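Local atomic coordinates of PA14 domain-containing protein (Clostridium clariflavum, PDB entry 6QDI), a protein that probably senses plant biomass outside the cell as a membrane-bound anti-sigma factor, its paired calcium-binding PA14 domains presumably recognising polysaccharide. Residues Tyr45-Thr50 with Leu108-Asn113. Sequence-based numbering, arbitrary orientation.
With CA (calcium ion), chain D.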
ATOM      1  N   TYR A  45       0.765  -6.127  -2.670  1.00  6.17           N
ATOM      2  CA  TYR A  45       1.541  -5.509  -1.597  1.00  6.00           C
ATOM      3  C   TYR A  45       2.757  -4.851  -2.194  1.00  5.65           C
ATOM      4  O   TYR A  45       3.058  -5.014  -3.380  1.00  6.02           O
ATOM      5  CB  TYR A  45       1.902  -6.540  -0.476  1.00  6.37           C
ATOM      6  CG  TYR A  45       2.645  -7.751  -0.974  1.00  6.65           C
ATOM      7  CD1 TYR A  45       4.014  -7.707  -1.154  1.00  6.72           C
ATOM      8  CD2 TYR A  45       1.983  -8.941  -1.275  1.00  7.14           C
ATOM      9  CE1 TYR A  45       4.724  -8.830  -1.631  1.00  7.18           C
ATOM     10  CE2 TYR A  45       2.677 -10.047  -1.747  1.00  7.06           C
ATOM     11  CZ  TYR A  45       4.036  -9.972  -1.929  1.00  7.57           C
ATOM     12  OH  TYR A  45       4.758 -11.043  -2.420  1.00  8.57           O
ATOM     13  N   SER A  46       3.444  -4.065  -1.376  1.00  5.89           N
ATOM     14  CA  SER A  46       4.609  -3.348  -1.877  1.00  6.09           C
ATOM     15  C   SER A  46       5.540  -3.079  -0.709  1.00  6.01           C
ATOM     16  O   SER A  46       5.138  -3.187   0.467  1.00  6.85           O
ATOM     17  CB  SER A  46       4.186  -2.067  -2.627  1.00  6.48           C
ATOM     18  OG  SER A  46       3.393  -1.208  -1.796  1.00  6.67           O
ATOM     19  N   VAL A  47       6.794  -2.780  -1.017  1.00  5.99           N
ATOM     20  CA  VAL A  47       7.840  -2.603  -0.024  1.00  6.35           C
ATOM     21  C   VAL A  47       8.763  -1.502  -0.462  1.00  6.59           C
ATOM     22  O   VAL A  47       9.099  -1.373  -1.660  1.00  6.94           O
ATOM     23  CB  VAL A  47       8.665  -3.915   0.161  1.00  7.37           C
ATOM     24  CG1 VAL A  47       9.553  -3.790   1.383  1.00  8.40           C
ATOM     25  CG2 VAL A  47       7.778  -5.140   0.275  1.00  7.14           C
ATOM     26  N   ARG A  48       9.215  -0.693   0.509  1.00  7.04           N
ATOM     27  CA  ARG A  48      10.309   0.235   0.288  1.00  7.58           C
ATOM     28  C   ARG A  48      11.436  -0.105   1.255  1.00  7.78           C
ATOM     29  O   ARG A  48      11.231  -0.170   2.468  1.00  9.07           O
ATOM     30  CB  ARG A  48       9.923   1.675   0.516  1.00  8.08           C
ATOM     31  CG  ARG A  48      11.054   2.655   0.288  1.00  8.70           C
ATOM     32  CD  ARG A  48      10.674   4.086   0.575  1.00  9.56           C
ATOM     33  NE  ARG A  48       9.656   4.569  -0.330  1.00 10.02           N
ATOM     34  CZ  ARG A  48       8.418   4.912   0.007  1.00  9.16           C
ATOM     35  NH1 ARG A  48       7.952   4.742   1.212  1.00 10.48           N
ATOM     36  NH2 ARG A  48       7.590   5.358  -0.961  1.00 11.01           N
ATOM     37  N   TRP A  49      12.631  -0.297   0.704  1.00  7.47           N
ATOM     38  CA  TRP A  49      13.849  -0.448   1.505  1.00  7.81           C
ATOM     39  C   TRP A  49      14.686   0.802   1.439  1.00  8.16           C
ATOM     40  O   TRP A  49      14.912   1.364   0.352  1.00  8.32           O
ATOM     41  CB  TRP A  49      14.701  -1.630   1.019  1.00  8.34           C
ATOM     42  CG  TRP A  49      14.124  -2.959   1.344  1.00  8.02           C
ATOM     43  CD1 TRP A  49      14.218  -3.624   2.513  1.00  8.73           C
ATOM     44  CD2 TRP A  49      13.372  -3.818   0.471  1.00  7.43           C
ATOM     45  NE1 TRP A  49      13.579  -4.810   2.452  1.00  8.82           N
ATOM     46  CE2 TRP A  49      13.047  -4.962   1.200  1.00  7.55           C
ATOM     47  CE3 TRP A  49      12.915  -3.703  -0.869  1.00  7.35           C
ATOM     48  CZ2 TRP A  49      12.314  -5.989   0.657  1.00  8.04           C
ATOM     49  CZ3 TRP A  49      12.186  -4.767  -1.402  1.00  7.67           C
ATOM     50  CH2 TRP A  49      11.883  -5.860  -0.632  1.00  8.08           C
ATOM     51  N   THR A  50      15.171   1.257   2.604  1.00  8.40           N
ATOM     52  CA  THR A  50      16.011   2.424   2.686  1.00  9.09           C
ATOM     53  C   THR A  50      17.191   2.183   3.641  1.00  8.56           C
ATOM     54  O   THR A  50      17.087   1.475   4.654  1.00  9.28           O
ATOM     55  CB  THR A  50      15.236   3.681   3.158  1.00  9.41           C
ATOM     56  OG1 THR A  50      14.530   3.374   4.349  1.00 11.69           O
ATOM     57  CG2 THR A  50      14.263   4.152   2.081  1.00 10.83           C
ATOM     58  N   LEU A 108      15.107   1.153  -2.563  1.00  7.78           N
ATOM     59  CA  LEU A 108      14.585   0.178  -3.498  1.00  7.27           C
ATOM     60  C   LEU A 108      13.093   0.067  -3.199  1.00  6.90           C
ATOM     61  O   LEU A 108      12.712  -0.285  -2.087  1.00  7.95           O
ATOM     62  CB  LEU A 108      15.282  -1.165  -3.347  1.00  8.47           C
ATOM     63  CG  LEU A 108      15.056  -2.199  -4.485  1.00 10.24           C
ATOM     64  CD1 LEU A 108      16.115  -3.285  -4.436  1.00 13.87           C
ATOM     65  CD2 LEU A 108      13.715  -2.877  -4.493  1.00  9.73           C
ATOM     66  N   GLU A 109      12.273   0.360  -4.213  1.00  6.78           N
ATOM     67  CA  GLU A 109      10.833   0.212  -4.123  1.00  6.71           C
ATOM     68  C   GLU A 109      10.393  -0.981  -4.979  1.00  6.33           C
ATOM     69  O   GLU A 109      10.957  -1.219  -6.048  1.00  6.83           O
ATOM     70  CB  GLU A 109      10.153   1.500  -4.573  1.00  6.78           C
ATOM     71  CG  GLU A 109      10.348   2.620  -3.580  1.00  7.54           C
ATOM     72  CD  GLU A 109       9.872   3.990  -4.001  1.00  7.84           C
ATOM     73  OE1 GLU A 109       9.393   4.158  -5.137  1.00  8.86           O
ATOM     74  OE2 GLU A 109       9.912   4.888  -3.133  1.00  9.63           O
ATOM     75  N   TYR A 110       9.389  -1.700  -4.493  1.00  5.86           N
ATOM     76  CA  TYR A 110       8.988  -2.971  -5.087  1.00  6.24           C
ATOM     77  C   TYR A 110       7.475  -3.141  -4.952  1.00  5.74           C
ATOM     78  O   TYR A 110       6.904  -2.740  -3.922  1.00  5.91           O
ATOM     79  CB  TYR A 110       9.713  -4.106  -4.302  1.00  6.78           C
ATOM     80  CG  TYR A 110       9.061  -5.450  -4.512  1.00  6.30           C
ATOM     81  CD1 TYR A 110       9.306  -6.211  -5.641  1.00  6.50           C
ATOM     82  CD2 TYR A 110       8.087  -5.902  -3.630  1.00  6.66           C
ATOM     83  CE1 TYR A 110       8.615  -7.388  -5.873  1.00  6.48           C
ATOM     84  CE2 TYR A 110       7.349  -7.047  -3.872  1.00  6.30           C
ATOM     85  CZ  TYR A 110       7.610  -7.786  -5.010  1.00  6.41           C
ATOM     86  OH  TYR A 110       6.884  -8.925  -5.232  1.00  6.94           O
ATOM     87  N   PHE A 111       6.843  -3.812  -5.920  1.00  5.64           N
ATOM     88  CA  PHE A 111       5.471  -4.252  -5.734  1.00  5.85           C
ATOM     89  C   PHE A 111       5.189  -5.608  -6.298  1.00  5.82           C
ATOM     90  O   PHE A 111       5.782  -6.012  -7.311  1.00  5.89           O
ATOM     91  CB  PHE A 111       4.431  -3.215  -6.249  1.00  6.29           C
ATOM     92  CG  PHE A 111       4.280  -3.117  -7.756  1.00  6.30           C
ATOM     93  CD1 PHE A 111       3.373  -3.922  -8.440  1.00  6.70           C
ATOM     94  CD2 PHE A 111       5.004  -2.198  -8.490  1.00  7.34           C
ATOM     95  CE1 PHE A 111       3.196  -3.811  -9.801  1.00  7.06           C
ATOM     96  CE2 PHE A 111       4.810  -2.072  -9.858  1.00  8.33           C
ATOM     97  CZ  PHE A 111       3.925  -2.871 -10.529  1.00  7.94           C
ATOM     98  N   ASN A 112       4.206  -6.278  -5.699  1.00  5.72           N
ATOM     99  CA  ASN A 112       3.566  -7.469  -6.249  1.00  6.06           C
ATOM    100  C   ASN A 112       2.140  -7.131  -6.593  1.00  6.32           C
ATOM    101  O   ASN A 112       1.394  -6.655  -5.734  1.00  6.92           O
ATOM    102  CB  ASN A 112       3.616  -8.655  -5.314  1.00  6.47           C
ATOM    103  CG  ASN A 112       3.195  -9.929  -6.017  1.00  6.32           C
ATOM    104  OD1 ASN A 112       3.279  -9.986  -7.234  1.00  7.03           O
ATOM    105  ND2 ASN A 112       2.751 -10.957  -5.280  1.00  7.36           N
ATOM    106  N   ASN A 113       1.735  -7.408  -7.838  1.00  6.23           N
ATOM    107  CA  ASN A 113       0.370  -7.196  -8.308  1.00  6.57           C
ATOM    108  C   ASN A 113      -0.177  -8.538  -8.829  1.00  6.51           C
ATOM    109  O   ASN A 113      -0.259  -8.739 -10.041  1.00  7.52           O
ATOM    110  CB  ASN A 113       0.350  -6.138  -9.388  1.00  6.75           C
ATOM    111  CG  ASN A 113      -1.047  -5.802  -9.869  1.00  7.81           C
ATOM    112  OD1 ASN A 113      -2.045  -6.185  -9.316  1.00  7.76           O
ATOM    113  ND2 ASN A 113      -1.095  -5.040 -10.906  1.00 12.02           N
TER
HETATM  114 CA    CA D 403       3.370 -11.069  -9.316  1.00  6.90          CA
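Tyr45, Val47 and Trp49 pair with Asn112, Tyr110 and Leu108 as the hydrogen-bonded positions of two antiparallel strands in the first PA14 domain. Six backbone bonds join them, two per pair, from Trp49 N to Leu108 O at 2.8 Å to the longer Tyr45 N to Asn112 O at 3.2 Å. Between these pairs, CA-H...O contacts run from Phe111 to Tyr45 O, from Glu109 to Val47 O and from Arg48 to Leu108 O.

The face carrying Tyr45, Val47, Trp49, Leu108, Tyr110 and Asn112 turns toward strand 117-125, where Trp49 and Tyr110 both touch Val119. The Tyr45 side chain, with CG wedged between backbone N and carbonyl carbon (chi1 56°), leans across to the partner strand. There Asn112 CB lies over one ring face, 3.9 Å from the Tyr45 centroid, in a CH-pi contact. Tyr45 CE1 also meets the edge of the Tyr110 ring at CE2, and Val47 CG2 touches Tyr110 CD2. Farther along, Leu108 CD2 packs 3.8 Å from Trp49 CE3, while Trp49 CZ3 reaches Tyr110 CB. Tyr110 OH and Trp49 NE1 find partners in Asp68 O and Asp23 OD2.

On the other face, Arg48 and Glu109 lie side by side and form a salt bridge. A bend at chi3 (-65°) turns the guanidinium so that NE and NH2 both grip OE2, from the same side of the carboxylate. The NE bond is the shorter and straighter, 2.8 Å from Arg48 NE to Glu109 OE2.

Asn112 OD1 binds calcium at 2.4 Å, alongside Asp68, Asn69, Thr114 and Asn116, while its ND2 bonds to Gly115 O. These two polar partners fix the amide's rotation with OD1 on the metal, and the Tyr45 ring and backbone hold Asn112 from the other strand.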